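PDB 1Z6O: ferritin heavy chain from Trichoplusia ni, which oxidises ferrous iron with dioxygen at a ferroxidase site and, with its light-chain partner, stores it as ferric mineral inside a secreted 24-subunit shell. Local coordinates for residues M[125-130]-M[144-149]; M[118-123]-M[155-160]; M[23-28]-M[72-77]. All coordinates share one frame; numbering follows the deposited sequence.

How the interactions relate
All three contacts are buried, lie within the ferritin four-helix bundle and join its long helices in pairs. Interactions 1 and 2 join the same two helices, 105-132 and 139-168, with their centres about 13 Å apart, whereas interaction 3 joins helices 19-47 and 54-80. Interaction 1 is almost wholly aliphatic; interaction 2 is a small polar meeting of threonine and glutamine; interaction 3 adds methionine and a tyrosine ring, and Gln28 lends its carbons to the apolar contact and its amide to polar partners, among them Ser122 of segment 118-123. Segments of interactions 1 and 2 reach a second heavy chain, and those of interactions 2 and 3 reach a light chain through residues beside the contact.

Interaction 1: M[125-130]-M[144-149]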
ATOM      1  N   ASN M 125      29.392  -0.261  51.796  1.00 17.93           N
ATOM      2  CA  ASN M 125      30.717  -0.022  52.373  1.00 17.86           C
ATOM      3  C   ASN M 125      31.658   0.658  51.376  1.00 18.95           C
ATOM      4  O   ASN M 125      32.535   1.418  51.775  1.00 16.79           O
ATOM      5  CB  ASN M 125      31.333  -1.324  52.893  1.00 19.41           C
ATOM      6  CG  ASN M 125      30.731  -1.735  54.227  1.00 33.84           C
ATOM      7  OD1 ASN M 125      30.425  -0.880  55.060  1.00 34.01           O
ATOM      8  ND2 ASN M 125      30.565  -3.031  54.439  1.00 35.73           N
ATOM      9  N   VAL M 126      31.491   0.393  50.080  1.00 15.57           N
ATOM     10  CA  VAL M 126      32.320   1.083  49.077  1.00 14.40           C
ATOM     11  C   VAL M 126      31.895   2.560  49.097  1.00 16.02           C
ATOM     12  O   VAL M 126      32.724   3.476  49.046  1.00 16.14           O
ATOM     13  CB  VAL M 126      32.087   0.526  47.646  1.00 17.06           C
ATOM     14  CG1 VAL M 126      32.930   1.324  46.628  1.00 15.26           C
ATOM     15  CG2 VAL M 126      32.466  -0.969  47.592  1.00 14.92           C
ATOM     16  N   ILE M 127      30.585   2.790  49.164  1.00 15.11           N
ATOM     17  CA  ILE M 127      30.066   4.152  49.209  1.00 16.30           C
ATOM     18  C   ILE M 127      30.661   4.898  50.420  1.00 17.56           C
ATOM     19  O   ILE M 127      31.125   6.040  50.296  1.00 16.07           O
ATOM     20  CB  ILE M 127      28.512   4.138  49.292  1.00 15.54           C
ATOM     21  CG1 ILE M 127      27.938   3.774  47.910  1.00 15.70           C
ATOM     22  CG2 ILE M 127      27.984   5.500  49.758  1.00 17.32           C
ATOM     23  CD1 ILE M 127      26.437   3.428  47.943  1.00 17.28           C
ATOM     24  N   LYS M 128      30.657   4.254  51.584  1.00 17.96           N
ATOM     25  CA  LYS M 128      31.221   4.885  52.786  1.00 20.08           C
ATOM     26  C   LYS M 128      32.694   5.235  52.593  1.00 17.59           C
ATOM     27  O   LYS M 128      33.127   6.339  52.932  1.00 20.78           O
ATOM     28  CB  LYS M 128      31.114   3.964  54.008  1.00 23.07           C
ATOM     29  CG  LYS M 128      29.721   3.634  54.451  1.00 48.74           C
ATOM     30  CD  LYS M 128      29.752   2.884  55.784  1.00 58.20           C
ATOM     31  CE  LYS M 128      28.385   2.298  56.131  1.00 64.76           C
ATOM     32  NZ  LYS M 128      28.012   1.158  55.240  1.00 53.20           N
ATOM     33  N   ALA M 129      33.471   4.293  52.069  1.00 18.68           N
ATOM     34  CA  ALA M 129      34.893   4.545  51.848  1.00 21.19           C
ATOM     35  C   ALA M 129      35.119   5.701  50.872  1.00 26.34           C
ATOM     36  O   ALA M 129      36.000   6.538  51.078  1.00 21.32           O
ATOM     37  CB  ALA M 129      35.584   3.278  51.312  1.00 19.40           C
ATOM     38  N   CYS M 130      34.318   5.748  49.811  1.00 17.89           N
ATOM     39  CA  CYS M 130      34.468   6.774  48.791  1.00 16.63           C
ATOM     40  C   CYS M 130      33.955   8.138  49.216  1.00 18.53           C
ATOM     41  O   CYS M 130      34.460   9.164  48.769  1.00 18.91           O
ATOM     42  CB  CYS M 130      33.767   6.326  47.495  1.00 17.30           C
ATOM     43  SG  CYS M 130      34.564   4.848  46.769  1.00 19.94           S
ATOM     44  N   TYR M 144      26.875   7.332  41.560  1.00 15.92           N
ATOM     45  CA  TYR M 144      26.746   6.233  40.607  1.00 16.72           C
ATOM     46  C   TYR M 144      26.415   4.915  41.320  1.00 19.25           C
ATOM     47  O   TYR M 144      25.517   4.169  40.908  1.00 18.68           O
ATOM     48  CB  TYR M 144      28.055   6.083  39.830  1.00 18.56           C
ATOM     49  CG  TYR M 144      28.037   4.975  38.803  1.00 21.34           C
ATOM     50  CD1 TYR M 144      27.107   4.984  37.759  1.00 31.58           C
ATOM     51  CD2 TYR M 144      28.959   3.936  38.856  1.00 25.90           C
ATOM     52  CE1 TYR M 144      27.104   3.984  36.786  1.00 31.64           C
ATOM     53  CE2 TYR M 144      28.968   2.927  37.883  1.00 29.76           C
ATOM     54  CZ  TYR M 144      28.038   2.963  36.853  1.00 35.67           C
ATOM     55  OH  TYR M 144      28.047   1.989  35.882  1.00 38.92           O
ATOM     56  N   LEU M 145      27.143   4.617  42.391  1.00 14.91           N
ATOM     57  CA  LEU M 145      26.890   3.384  43.138  1.00 15.46           C
ATOM     58  C   LEU M 145      25.512   3.403  43.791  1.00 17.23           C
ATOM     59  O   LEU M 145      24.845   2.374  43.892  1.00 17.42           O
ATOM     60  CB  LEU M 145      27.950   3.194  44.231  1.00 14.29           C
ATOM     61  CG  LEU M 145      29.368   2.931  43.690  1.00 19.20           C
ATOM     62  CD1 LEU M 145      30.375   2.955  44.831  1.00 17.80           C
ATOM     63  CD2 LEU M 145      29.401   1.581  42.967  1.00 20.75           C
ATOM     64  N   THR M 146      25.089   4.574  44.242  1.00 14.29           N
ATOM     65  CA  THR M 146      23.800   4.679  44.910  1.00 16.64           C
ATOM     66  C   THR M 146      22.619   4.586  43.939  1.00 22.45           C
ATOM     67  O   THR M 146      21.688   3.806  44.153  1.00 22.28           O
ATOM     68  CB  THR M 146      23.683   6.010  45.688  1.00 19.31           C
ATOM     69  OG1 THR M 146      24.736   6.098  46.657  1.00 18.20           O
ATOM     70  CG2 THR M 146      22.338   6.087  46.413  1.00 18.99           C
ATOM     71  N   GLY M 147      22.676   5.364  42.863  1.00 19.36           N
ATOM     72  CA  GLY M 147      21.575   5.401  41.912  1.00 22.08           C
ATOM     73  C   GLY M 147      21.470   4.258  40.924  1.00 28.52           C
ATOM     74  O   GLY M 147      20.388   3.968  40.418  1.00 35.14           O
ATOM     75  N   ASP M 148      22.588   3.619  40.621  1.00 24.68           N
ATOM     76  CA  ASP M 148      22.586   2.502  39.683  1.00 26.49           C
ATOM     77  C   ASP M 148      22.693   1.160  40.393  1.00 25.31           C
ATOM     78  O   ASP M 148      21.793   0.327  40.306  1.00 25.76           O
ATOM     79  CB  ASP M 148      23.753   2.628  38.709  1.00 31.64           C
ATOM     80  CG  ASP M 148      23.453   3.566  37.563  1.00 58.78           C
ATOM     81  OD1 ASP M 148      23.079   3.069  36.476  1.00 63.27           O
ATOM     82  OD2 ASP M 148      23.582   4.797  37.751  1.00 63.93           O
ATOM     83  N   PHE M 149      23.795   0.953  41.102  1.00 19.20           N
ATOM     84  CA  PHE M 149      23.999  -0.318  41.778  1.00 18.38           C
ATOM     85  C   PHE M 149      23.032  -0.624  42.906  1.00 21.07           C
ATOM     86  O   PHE M 149      22.452  -1.707  42.921  1.00 21.56           O
ATOM     87  CB  PHE M 149      25.449  -0.434  42.257  1.00 19.30           C
ATOM     88  CG  PHE M 149      26.401  -0.804  41.151  1.00 22.04           C
ATOM     89  CD1 PHE M 149      26.703   0.108  40.149  1.00 25.57           C
ATOM     90  CD2 PHE M 149      26.909  -2.098  41.059  1.00 26.04           C
ATOM     91  CE1 PHE M 149      27.494  -0.266  39.053  1.00 28.91           C
ATOM     92  CE2 PHE M 149      27.700  -2.480  39.968  1.00 26.62           C
ATOM     93  CZ  PHE M 149      27.986  -1.563  38.967  1.00 23.80           C
TER
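Beside Leu145, which meets Val126 and Ile127 across the contact, the Phe149 ring turns its edge to Tyr144: Tyr144 CZ lies in its plane, 3.9 Å from Phe149 CE1. The Tyr144 ring in turn meets that of Tyr77 on helix 54-80, with the two planes inclined by only about 20°. The setting is the ferritin four-helix bundle, in which helices 105-132 and 139-168 run antiparallel here, at 157°, their axes 10.2 Å apart. Helix 139-168 opens into a wider pi-type turn over 145-149.

The interface itself is aliphatic. Ile127 and Leu145 lie alongside each other, head to tail, bringing Ile127 CG1 to 3.7 Å from Leu145 CB. The first torsion of Ile127 (chi1 -75°) sets CG1 beside the backbone N, and the nearly straight continuation carries CD1 on toward Thr146, whose side chain runs crosswise to it. That methyl touches a hydroxyl already engaged, because Thr146 OG1 is hydrogen-bonded to Val142 O one turn back. Tyr139 of a second heavy chain also packs on Ile127. At the end of the segment Cys130 forms a disulfide with Cys21, tying helix 105-132 covalently to helix 19-47. Val126 meets Leu145 almost perpendicularly, methyl against methyl, with Val126 CG1 3.5 Å from Leu145 CD1.

Interaction 2: M[118-123]-M[155-160]; sequences DVTKSI and KGQRDL
Thr120 OG1 is the polar atom on which this contact converges: it is hydrogen-bonded to Glu116 O in its own helix and to Gln153 NE2 on helix 139-168, and the amide of Gln157 comes up to it as well. Thr120 OG1 and Gln157 NE2 lie 2.6 Å apart, but the angle is too poor for the pair to count as a hydrogen bond. Gln157 NE2 has instead a weak bond to Glu116 O, the same carbonyl that Thr120 uses.

The two side chains approach from opposite directions, and the glutamine does most of the reaching, for the nearest CA atoms, those of Thr120 and Gln157, are 9.1 Å apart. Its chain runs extended beyond CG (chi2 172°), which brings the amide across to the threonine. Trp14 of a second heavy chain packs on Gln157.

Glu116, inferred to bind the second iron, belongs to this cluster through its backbone carbonyl. The chemistry thus implies a compact polar link within the bundle core, in which glutamine amides and a threonine hydroxyl share a small set of acceptors.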
ATOM      1  N   ASP M 118      24.455  -9.648  50.896  1.00 17.83           N
ATOM      2  CA  ASP M 118      25.885  -9.412  51.162  1.00 19.15           C
ATOM      3  C   ASP M 118      26.464  -8.396  50.174  1.00 18.30           C
ATOM      4  O   ASP M 118      27.284  -7.546  50.543  1.00 17.77           O
ATOM      5  CB  ASP M 118      26.701 -10.702  51.020  1.00 20.65           C
ATOM      6  CG  ASP M 118      26.473 -11.669  52.161  1.00 33.72           C
ATOM      7  OD1 ASP M 118      25.986 -11.234  53.227  1.00 33.29           O
ATOM      8  OD2 ASP M 118      26.797 -12.863  51.992  1.00 37.52           O
ATOM      9  N   VAL M 119      26.059  -8.495  48.912  1.00 17.53           N
ATOM     10  CA  VAL M 119      26.549  -7.553  47.904  1.00 17.73           C
ATOM     11  C   VAL M 119      26.049  -6.140  48.213  1.00 18.00           C
ATOM     12  O   VAL M 119      26.792  -5.170  48.075  1.00 17.14           O
ATOM     13  CB  VAL M 119      26.101  -7.975  46.474  1.00 19.34           C
ATOM     14  CG1 VAL M 119      26.355  -6.836  45.474  1.00 18.91           C
ATOM     15  CG2 VAL M 119      26.874  -9.225  46.047  1.00 19.97           C
ATOM     16  N   THR M 120      24.798  -6.022  48.649  1.00 15.11           N
ATOM     17  CA  THR M 120      24.242  -4.707  48.975  1.00 16.24           C
ATOM     18  C   THR M 120      25.042  -4.064  50.108  1.00 19.51           C
ATOM     19  O   THR M 120      25.392  -2.883  50.063  1.00 16.35           O
ATOM     20  CB  THR M 120      22.770  -4.835  49.396  1.00 17.59           C
ATOM     21  OG1 THR M 120      22.036  -5.415  48.312  1.00 16.99           O
ATOM     22  CG2 THR M 120      22.167  -3.458  49.745  1.00 15.37           C
ATOM     23  N   LYS M 121      25.332  -4.852  51.129  1.00 15.93           N
ATOM     24  CA  LYS M 121      26.100  -4.359  52.265  1.00 19.85           C
ATOM     25  C   LYS M 121      27.511  -3.953  51.808  1.00 19.35           C
ATOM     26  O   LYS M 121      28.053  -2.929  52.234  1.00 17.14           O
ATOM     27  CB  LYS M 121      26.173  -5.462  53.321  1.00 21.69           C
ATOM     28  CG  LYS M 121      26.883  -5.088  54.595  1.00 32.81           C
ATOM     29  CD  LYS M 121      26.766  -6.246  55.589  1.00 44.55           C
ATOM     30  CE  LYS M 121      27.666  -6.031  56.794  1.00 66.19           C
ATOM     31  NZ  LYS M 121      27.685  -7.225  57.695  1.00 76.47           N
ATOM     32  N   SER M 122      28.105  -4.751  50.930  1.00 16.37           N
ATOM     33  CA  SER M 122      29.440  -4.437  50.436  1.00 16.63           C
ATOM     34  C   SER M 122      29.443  -3.134  49.614  1.00 18.77           C
ATOM     35  O   SER M 122      30.352  -2.309  49.748  1.00 16.82           O
ATOM     36  CB  SER M 122      29.974  -5.615  49.601  1.00 18.55           C
ATOM     37  OG  SER M 122      31.236  -5.288  49.048  1.00 20.72           O
ATOM     38  N   ILE M 123      28.434  -2.936  48.765  1.00 15.61           N
ATOM     39  CA  ILE M 123      28.362  -1.701  47.975  1.00 14.37           C
ATOM     40  C   ILE M 123      28.200  -0.496  48.918  1.00 16.32           C
ATOM     41  O   ILE M 123      28.798   0.553  48.698  1.00 14.82           O
ATOM     42  CB  ILE M 123      27.174  -1.754  46.965  1.00 13.96           C
ATOM     43  CG1 ILE M 123      27.507  -2.771  45.858  1.00 18.50           C
ATOM     44  CG2 ILE M 123      26.929  -0.360  46.339  1.00 16.14           C
ATOM     45  CD1 ILE M 123      26.300  -3.210  45.048  1.00 25.02           C
ATOM     46  N   LYS M 155      15.763  -3.778  44.243  1.00 17.72           N
ATOM     47  CA  LYS M 155      14.704  -4.386  43.434  1.00 19.47           C
ATOM     48  C   LYS M 155      14.930  -5.898  43.365  1.00 19.05           C
ATOM     49  O   LYS M 155      13.985  -6.685  43.473  1.00 18.89           O
ATOM     50  CB  LYS M 155      14.718  -3.823  42.005  1.00 22.29           C
ATOM     51  CG  LYS M 155      14.228  -2.391  41.902  1.00 37.22           C
ATOM     52  CD  LYS M 155      14.178  -1.935  40.442  1.00 57.94           C
ATOM     53  CE  LYS M 155      15.535  -2.090  39.749  1.00 69.83           C
ATOM     54  NZ  LYS M 155      15.535  -1.581  38.347  1.00 73.39           N
ATOM     55  N   GLY M 156      16.187  -6.296  43.179  1.00 17.89           N
ATOM     56  CA  GLY M 156      16.519  -7.714  43.085  1.00 17.65           C
ATOM     57  C   GLY M 156      16.216  -8.485  44.362  1.00 19.23           C
ATOM     58  O   GLY M 156      15.719  -9.611  44.311  1.00 17.56           O
ATOM     59  N   GLN M 157      16.532  -7.894  45.511  1.00 16.71           N
ATOM     60  CA  GLN M 157      16.259  -8.542  46.795  1.00 18.72           C
ATOM     61  C   GLN M 157      14.763  -8.743  46.981  1.00 19.39           C
ATOM     62  O   GLN M 157      14.320  -9.812  47.389  1.00 16.95           O
ATOM     63  CB  GLN M 157      16.792  -7.688  47.967  1.00 16.53           C
ATOM     64  CG  GLN M 157      18.303  -7.672  48.043  1.00 18.94           C
ATOM     65  CD  GLN M 157      18.850  -6.691  49.070  1.00 19.54           C
ATOM     66  OE1 GLN M 157      18.135  -5.821  49.606  1.00 22.21           O
ATOM     67  NE2 GLN M 157      20.122  -6.811  49.333  1.00 18.34           N
ATOM     68  N   ARG M 158      13.977  -7.709  46.690  1.00 16.54           N
ATOM     69  CA  ARG M 158      12.533  -7.825  46.862  1.00 15.78           C
ATOM     70  C   ARG M 158      11.985  -8.916  45.947  1.00 16.59           C
ATOM     71  O   ARG M 158      11.096  -9.674  46.335  1.00 16.41           O
ATOM     72  CB  ARG M 158      11.837  -6.490  46.555  1.00 14.71           C
ATOM     73  CG  ARG M 158      10.289  -6.574  46.565  1.00 15.48           C
ATOM     74  CD  ARG M 158       9.703  -7.001  47.935  1.00 14.63           C
ATOM     75  NE  ARG M 158       8.242  -7.121  47.848  1.00 16.95           N
ATOM     76  CZ  ARG M 158       7.597  -8.172  47.350  1.00 22.76           C
ATOM     77  NH1 ARG M 158       8.278  -9.228  46.906  1.00 17.41           N
ATOM     78  NH2 ARG M 158       6.265  -8.151  47.246  1.00 19.07           N
ATOM     79  N   ASP M 159      12.511  -8.991  44.731  1.00 16.11           N
ATOM     80  CA  ASP M 159      12.047 -10.010  43.792  1.00 18.63           C
ATOM     81  C   ASP M 159      12.350 -11.419  44.320  1.00 16.60           C
ATOM     82  O   ASP M 159      11.465 -12.277  44.352  1.00 16.89           O
ATOM     83  CB  ASP M 159      12.703  -9.812  42.429  1.00 19.85           C
ATOM     84  CG  ASP M 159      12.173 -10.791  41.393  1.00 34.40           C
ATOM     85  OD1 ASP M 159      12.936 -11.670  40.965  1.00 43.33           O
ATOM     86  OD2 ASP M 159      10.984 -10.689  41.022  1.00 40.62           O
ATOM     87  N   LEU M 160      13.591 -11.653  44.744  1.00 15.17           N
ATOM     88  CA  LEU M 160      13.978 -12.963  45.286  1.00 15.87           C
ATOM     89  C   LEU M 160      13.225 -13.304  46.568  1.00 18.10           C
ATOM     90  O   LEU M 160      12.832 -14.455  46.772  1.00 17.04           O
ATOM     91  CB  LEU M 160      15.482 -13.006  45.579  1.00 16.10           C
ATOM     92  CG  LEU M 160      16.394 -13.029  44.344  1.00 20.70           C
ATOM     93  CD1 LEU M 160      17.850 -12.781  44.776  1.00 17.77           C
ATOM     94  CD2 LEU M 160      16.259 -14.390  43.635  1.00 21.91           C
TER

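Interaction 3: M[23-28]-M[72-77]; sequences NSMRQQ and MKLIEY
Leu74 points its forked end between Met25 and Gln28, one methyl for each. Both partners cross obliquely to it: Leu74 CD1 lies 3.6 Å from Gln28 CG, and Leu74 CD2 lies 3.8 Å from Met25 CE. This division of a leucine between two residues three positions apart, on one face of the facing helix, illustrates how antiparallel helices of the ferritin bundle interlock. Helices 19-47 and 54-80 run at 154° to each other here, their axes 9.9 Å apart.

Met25 adapts by its shape. Bent at both chi2 and chi3, the chain curls so that its methyl, more than its sulfur, does the touching. Met25 CE also lies 3.9 Å from the backbone oxygen Leu74 O, and it comes obliquely to the ring of Tyr77, 4.1 Å from Tyr77 CD2. The far end of that ring serves a different purpose, as Tyr77 OH is hydrogen-bonded to His140 ND1 and to Arg81 NH1.

Gln28 divides its chain between two kinds of partner. Its CG stands opposite the backbone N (chi1 -171°) and the chain bends at chi2, so the aliphatic part lies against the leucine while the amide has partners beyond the two segments: Gln28 OE1 is hydrogen-bonded to Ser122 OG on helix 105-132, and Gln28 NE2 to Glu32 OE1. Glu32 is a ligand of the iron(III) ion in this structure, which lies about 6 Å from the Gln28 side chain at nearest atoms.

The chemistry is therefore graded along the contact. At the Met25 end the sulfur, methyl groups and the Tyr77 ring pack together, while at Gln28 an amide held at both its polar atoms forms part of the second shell, where it probably helps to orient the iron-binding carboxylate.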
ATOM      1  N   ASN M  23      40.595   1.018  46.150  1.00 17.81           N
ATOM      2  CA  ASN M  23      40.763  -0.347  46.630  1.00 17.97           C
ATOM      3  C   ASN M  23      39.422  -1.006  46.943  1.00 16.52           C
ATOM      4  O   ASN M  23      39.259  -2.204  46.720  1.00 17.13           O
ATOM      5  CB  ASN M  23      41.687  -0.389  47.862  1.00 19.57           C
ATOM      6  CG  ASN M  23      43.154  -0.169  47.489  1.00 29.06           C
ATOM      7  OD1 ASN M  23      43.533  -0.315  46.325  1.00 30.23           O
ATOM      8  ND2 ASN M  23      43.977   0.172  48.471  1.00 31.60           N
ATOM      9  N   SER M  24      38.464  -0.246  47.471  1.00 15.77           N
ATOM     10  CA  SER M  24      37.147  -0.824  47.753  1.00 16.66           C
ATOM     11  C   SER M  24      36.459  -1.209  46.442  1.00 16.00           C
ATOM     12  O   SER M  24      35.751  -2.211  46.386  1.00 15.88           O
ATOM     13  CB  SER M  24      36.247   0.165  48.515  1.00 19.30           C
ATOM     14  OG  SER M  24      36.719   0.341  49.830  1.00 32.09           O
ATOM     15  N   MET M  25      36.656  -0.408  45.397  1.00 15.64           N
ATOM     16  CA  MET M  25      36.066  -0.720  44.091  1.00 16.42           C
ATOM     17  C   MET M  25      36.694  -1.999  43.528  1.00 15.27           C
ATOM     18  O   MET M  25      35.995  -2.841  42.965  1.00 15.45           O
ATOM     19  CB  MET M  25      36.301   0.431  43.103  1.00 14.28           C
ATOM     20  CG  MET M  25      35.393   1.628  43.336  1.00 15.13           C
ATOM     21  SD  MET M  25      33.708   1.292  42.703  1.00 18.53           S
ATOM     22  CE  MET M  25      33.989   1.576  40.916  1.00 17.34           C
ATOM     23  N   ARG M  26      38.014  -2.146  43.670  1.00 15.73           N
ATOM     24  CA  ARG M  26      38.696  -3.343  43.168  1.00 16.83           C
ATOM     25  C   ARG M  26      38.172  -4.590  43.882  1.00 19.07           C
ATOM     26  O   ARG M  26      37.986  -5.651  43.271  1.00 17.59           O
ATOM     27  CB  ARG M  26      40.223  -3.223  43.365  1.00 17.42           C
ATOM     28  CG  ARG M  26      40.884  -2.123  42.495  1.00 19.46           C
ATOM     29  CD  ARG M  26      42.394  -1.995  42.818  1.00 20.42           C
ATOM     30  NE  ARG M  26      43.068  -3.260  42.535  1.00 18.58           N
ATOM     31  CZ  ARG M  26      43.642  -3.561  41.374  1.00 21.24           C
ATOM     32  NH1 ARG M  26      43.650  -2.682  40.381  1.00 17.45           N
ATOM     33  NH2 ARG M  26      44.166  -4.762  41.190  1.00 19.91           N
ATOM     34  N   GLN M  27      37.936  -4.467  45.183  1.00 17.38           N
ATOM     35  CA  GLN M  27      37.417  -5.590  45.949  1.00 18.54           C
ATOM     36  C   GLN M  27      35.980  -5.902  45.499  1.00 18.84           C
ATOM     37  O   GLN M  27      35.580  -7.064  45.426  1.00 17.50           O
ATOM     38  CB  GLN M  27      37.440  -5.261  47.445  1.00 22.72           C
ATOM     39  CG  GLN M  27      36.964  -6.392  48.332  1.00 47.37           C
ATOM     40  CD  GLN M  27      37.292  -6.152  49.800  1.00 70.47           C
ATOM     41  OE1 GLN M  27      38.449  -5.903  50.157  1.00 75.57           O
ATOM     42  NE2 GLN M  27      36.276  -6.227  50.658  1.00 73.27           N
ATOM     43  N   GLN M  28      35.201  -4.868  45.198  1.00 15.65           N
ATOM     44  CA  GLN M  28      33.820  -5.086  44.752  1.00 16.50           C
ATOM     45  C   GLN M  28      33.803  -5.819  43.403  1.00 16.48           C
ATOM     46  O   GLN M  28      32.944  -6.666  43.156  1.00 17.28           O
ATOM     47  CB  GLN M  28      33.079  -3.747  44.613  1.00 15.48           C
ATOM     48  CG  GLN M  28      31.568  -3.904  44.369  1.00 17.09           C
ATOM     49  CD  GLN M  28      30.893  -4.617  45.530  1.00 25.10           C
ATOM     50  OE1 GLN M  28      31.209  -4.356  46.683  1.00 21.68           O
ATOM     51  NE2 GLN M  28      29.956  -5.519  45.231  1.00 19.12           N
ATOM     52  N   MET M  72      31.857  -5.728  34.900  1.00 16.61           N
ATOM     53  CA  MET M  72      32.315  -4.924  33.766  1.00 18.91           C
ATOM     54  C   MET M  72      31.986  -3.440  33.939  1.00 18.51           C
ATOM     55  O   MET M  72      32.790  -2.579  33.562  1.00 18.05           O
ATOM     56  CB  MET M  72      31.697  -5.447  32.452  1.00 20.36           C
ATOM     57  CG  MET M  72      32.233  -6.816  32.031  1.00 37.40           C
ATOM     58  SD  MET M  72      31.360  -7.609  30.625  1.00 45.65           S
ATOM     59  CE  MET M  72      30.484  -6.196  29.876  1.00 55.78           C
ATOM     60  N   LYS M  73      30.815  -3.127  34.495  1.00 15.47           N
ATOM     61  CA  LYS M  73      30.455  -1.721  34.699  1.00 17.60           C
ATOM     62  C   LYS M  73      31.394  -1.035  35.693  1.00 16.60           C
ATOM     63  O   LYS M  73      31.743   0.131  35.511  1.00 16.07           O
ATOM     64  CB  LYS M  73      29.011  -1.575  35.204  1.00 19.67           C
ATOM     65  CG  LYS M  73      27.947  -1.890  34.156  1.00 31.02           C
ATOM     66  CD  LYS M  73      26.539  -1.772  34.747  1.00 42.28           C
ATOM     67  CE  LYS M  73      26.259  -0.354  35.238  1.00 59.65           C
ATOM     68  NZ  LYS M  73      24.892  -0.189  35.817  1.00 74.05           N
ATOM     69  N   LEU M  74      31.787  -1.743  36.750  1.00 14.48           N
ATOM     70  CA  LEU M  74      32.697  -1.159  37.742  1.00 15.48           C
ATOM     71  C   LEU M  74      34.073  -0.948  37.118  1.00 16.75           C
ATOM     72  O   LEU M  74      34.732   0.062  37.371  1.00 16.27           O
ATOM     73  CB  LEU M  74      32.807  -2.076  38.967  1.00 12.89           C
ATOM     74  CG  LEU M  74      31.492  -2.219  39.755  1.00 17.16           C
ATOM     75  CD1 LEU M  74      31.666  -3.291  40.833  1.00 18.35           C
ATOM     76  CD2 LEU M  74      31.105  -0.869  40.396  1.00 18.49           C
ATOM     77  N   ILE M  75      34.515  -1.912  36.315  1.00 14.53           N
ATOM     78  CA  ILE M  75      35.802  -1.784  35.632  1.00 16.02           C
ATOM     79  C   ILE M  75      35.752  -0.579  34.677  1.00 17.20           C
ATOM     80  O   ILE M  75      36.696   0.219  34.622  1.00 17.18           O
ATOM     81  CB  ILE M  75      36.137  -3.071  34.829  1.00 16.48           C
ATOM     82  CG1 ILE M  75      36.463  -4.209  35.807  1.00 16.52           C
ATOM     83  CG2 ILE M  75      37.315  -2.812  33.863  1.00 17.76           C
ATOM     84  CD1 ILE M  75      36.510  -5.599  35.149  1.00 18.60           C
ATOM     85  N   GLU M  76      34.662  -0.441  33.922  1.00 15.63           N
ATOM     86  CA  GLU M  76      34.538   0.696  32.999  1.00 16.95           C
ATOM     87  C   GLU M  76      34.568   2.024  33.752  1.00 17.05           C
ATOM     88  O   GLU M  76      35.081   3.017  33.242  1.00 15.32           O
ATOM     89  CB  GLU M  76      33.232   0.618  32.190  1.00 19.19           C
ATOM     90  CG  GLU M  76      33.188  -0.537  31.191  1.00 36.02           C
ATOM     91  CD  GLU M  76      34.048  -0.292  29.958  1.00 59.42           C
ATOM     92  OE1 GLU M  76      34.399  -1.278  29.277  1.00 70.24           O
ATOM     93  OE2 GLU M  76      34.364   0.884  29.657  1.00 63.98           O
ATOM     94  N   TYR M  77      33.995   2.057  34.952  1.00 15.52           N
ATOM     95  CA  TYR M  77      33.999   3.302  35.721  1.00 15.85           C
ATOM     96  C   TYR M  77      35.455   3.669  36.068  1.00 16.69           C
ATOM     97  O   TYR M  77      35.879   4.812  35.896  1.00 15.00           O
ATOM     98  CB  TYR M  77      33.179   3.151  37.018  1.00 16.29           C
ATOM     99  CG  TYR M  77      33.034   4.475  37.735  1.00 15.75           C
ATOM    100  CD1 TYR M  77      31.937   5.301  37.486  1.00 16.92           C
ATOM    101  CD2 TYR M  77      34.061   4.964  38.550  1.00 15.97           C
ATOM    102  CE1 TYR M  77      31.869   6.596  38.021  1.00 16.74           C
ATOM    103  CE2 TYR M  77      34.007   6.257  39.089  1.00 14.93           C
ATOM    104  CZ  TYR M  77      32.911   7.065  38.811  1.00 17.21           C
ATOM    105  OH  TYR M  77      32.879   8.366  39.267  1.00 16.47           O
TER